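Local coordinates for protein maleylacetate reductase (Rhizobium, PDB 3W5S) that catalyses the NADH-dependent reduction of maleylacetate to 3-oxoadipate in the catabolism of gamma-resorcylate, at residues 86-91 and 154-159. Sequence-based numbering, arbitrary orientation.
With GOL (glycerol), chain H.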
loop_
_atom_site.group_PDB
_atom_site.type_symbol
_atom_site.label_atom_id
_atom_site.label_comp_id
_atom_site.label_asym_id
_atom_site.label_seq_id
_atom_site.Cartn_x
_atom_site.Cartn_y
_atom_site.Cartn_z
ATOM N N ALA A 86 -25.117 -15.510 6.020
ATOM C CA ALA A 86 -25.447 -15.414 7.441
ATOM C C ALA A 86 -24.319 -14.835 8.268
ATOM O O ALA A 86 -23.128 -15.049 7.972
ATOM C CB ALA A 86 -25.849 -16.796 7.974
ATOM N N MET A 87 -24.682 -14.091 9.303
ATOM C CA MET A 87 -23.671 -13.534 10.192
ATOM C C MET A 87 -22.802 -14.640 10.789
ATOM O O MET A 87 -23.297 -15.718 11.141
ATOM C CB MET A 87 -24.327 -12.699 11.291
ATOM C CG MET A 87 -23.382 -11.731 11.961
ATOM S SD MET A 87 -24.277 -10.719 13.140
ATOM C CE MET A 87 -25.181 -9.635 12.042
ATOM N N HIS A 88 -21.506 -14.357 10.886
ATOM C CA HIS A 88 -20.525 -15.264 11.489
ATOM C C HIS A 88 -20.126 -16.459 10.609
ATOM O O HIS A 88 -19.398 -17.342 11.055
ATOM C CB HIS A 88 -20.930 -15.678 12.920
ATOM C CG HIS A 88 -21.163 -14.511 13.826
ATOM N ND1 HIS A 88 -20.195 -13.555 14.063
ATOM C CD2 HIS A 88 -22.254 -14.133 14.535
ATOM C CE1 HIS A 88 -20.688 -12.634 14.876
ATOM N NE2 HIS A 88 -21.937 -12.957 15.175
ATOM N N THR A 89 -20.603 -16.462 9.368
ATOM C CA THR A 89 -20.199 -17.417 8.326
ATOM C C THR A 89 -20.185 -18.865 8.851
ATOM O O THR A 89 -19.133 -19.523 8.890
ATOM C CB THR A 89 -18.840 -16.988 7.731
ATOM O OG1 THR A 89 -18.880 -15.570 7.465
ATOM C CG2 THR A 89 -18.566 -17.731 6.450
ATOM N N PRO A 90 -21.358 -19.372 9.272
ATOM C CA PRO A 90 -21.459 -20.730 9.793
ATOM C C PRO A 90 -21.217 -21.756 8.680
ATOM O O PRO A 90 -21.669 -21.572 7.557
ATOM C CB PRO A 90 -22.913 -20.812 10.271
ATOM C CG PRO A 90 -23.640 -19.789 9.457
ATOM C CD PRO A 90 -22.664 -18.673 9.295
ATOM N N VAL A 91 -20.508 -22.824 8.998
ATOM C CA VAL A 91 -20.150 -23.822 7.996
ATOM C C VAL A 91 -21.349 -24.454 7.275
ATOM O O VAL A 91 -21.237 -24.818 6.106
ATOM C CB VAL A 91 -19.183 -24.881 8.563
ATOM C CG1 VAL A 91 -17.842 -24.232 8.939
ATOM C CG2 VAL A 91 -19.822 -25.638 9.748
ATOM N N GLY A 154 -20.227 -23.642 17.736
ATOM C CA GLY A 154 -20.195 -22.553 18.711
ATOM C C GLY A 154 -18.876 -21.817 18.860
ATOM O O GLY A 154 -18.701 -21.042 19.799
ATOM N N VAL A 155 -17.938 -22.058 17.951
ATOM C CA VAL A 155 -16.644 -21.398 18.021
ATOM C C VAL A 155 -16.323 -20.827 16.647
ATOM O O VAL A 155 -16.449 -21.518 15.624
ATOM C CB VAL A 155 -15.507 -22.363 18.478
ATOM C CG1 VAL A 155 -14.143 -21.668 18.455
ATOM C CG2 VAL A 155 -15.785 -22.965 19.880
ATOM N N LYS A 156 -15.932 -19.555 16.628
ATOM C CA LYS A 156 -15.471 -18.889 15.422
ATOM C C LYS A 156 -13.956 -18.984 15.396
ATOM O O LYS A 156 -13.288 -18.711 16.402
ATOM C CB LYS A 156 -15.921 -17.432 15.432
ATOM C CG LYS A 156 -15.580 -16.640 14.192
ATOM C CD LYS A 156 -16.152 -15.237 14.423
ATOM C CE LYS A 156 -16.876 -14.713 13.243
ATOM N NZ LYS A 156 -17.390 -13.332 13.519
ATOM N N THR A 157 -13.416 -19.460 14.291
ATOM C CA THR A 157 -11.963 -19.551 14.157
ATOM C C THR A 157 -11.550 -18.798 12.912
ATOM O O THR A 157 -12.281 -18.787 11.924
ATOM C CB THR A 157 -11.477 -20.985 14.031
ATOM O OG1 THR A 157 -12.172 -21.614 12.954
ATOM C CG2 THR A 157 -11.718 -21.754 15.311
ATOM N N THR A 158 -10.391 -18.151 12.963
ATOM C CA THR A 158 -9.897 -17.372 11.833
ATOM C C THR A 158 -8.743 -18.064 11.120
ATOM O O THR A 158 -7.912 -18.743 11.742
ATOM C CB THR A 158 -9.463 -15.947 12.235
ATOM O OG1 THR A 158 -8.644 -16.008 13.408
ATOM C CG2 THR A 158 -10.670 -15.078 12.505
ATOM N N LEU A 159 -8.732 -17.893 9.803
ATOM C CA LEU A 159 -7.685 -18.372 8.915
ATOM C C LEU A 159 -7.246 -17.188 8.077
ATOM O O LEU A 159 -8.030 -16.263 7.816
ATOM C CB LEU A 159 -8.234 -19.419 7.929
ATOM C CG LEU A 159 -8.774 -20.771 8.367
ATOM C CD1 LEU A 159 -9.631 -21.333 7.238
ATOM C CD2 LEU A 159 -7.629 -21.706 8.703
HETATM C C1 GOL H . -17.092 -10.989 10.436
HETATM O O1 GOL H . -16.192 -11.433 11.457
HETATM C C2 GOL H . -18.466 -11.591 10.657
HETATM O O2 GOL H . -18.330 -12.996 10.784
HETATM C C3 GOL H . -19.364 -11.347 9.459
HETATM O O3 GOL H . -20.649 -11.790 9.834
#
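In a pocket holding a bound glycerol, H88 and K156 meet with their side chains crossing at about a right angle, and the pair illustrates how a lysine ammonium can join a loop to a strand while also holding a small polyol. K156 NZ donates to H88 ND1 over 2.9 Å, meeting the imidazole at its edge, only 7° out of the ring plane. The same nitrogen gives hydrogen bonds to both O1 (3.0 Å) and O2 (2.9 Å) of the glycerol, so three hydrogen bonds grip it. On strand 155-160 of a two-stranded antiparallel hairpin, K156 has CG anti to the backbone N (chi1 -176°), which sends the chain out toward the loop, and a bend at chi3 brings NZ to the imidazole edge. H88 lies in the type II turn A86-T89, between strand 78-82 and helix 91-103 of the alpha/beta NADH-binding domain; its backbone N-H points almost straight at glycerol O3 (177°). The ring's rotation is fixed from both nitrogens, since NE2 is bonded to L271 O, and M87 CG sits 3.6 Å off the ring plane, nearer the ring's margin than its centre. A leucine in place of H88 would probably leave the ammonium without this acceptor and L271 O without its imidazole partner. S116 OG also hydrogen-bonds the glycerol, probably from the crystallisation liquor.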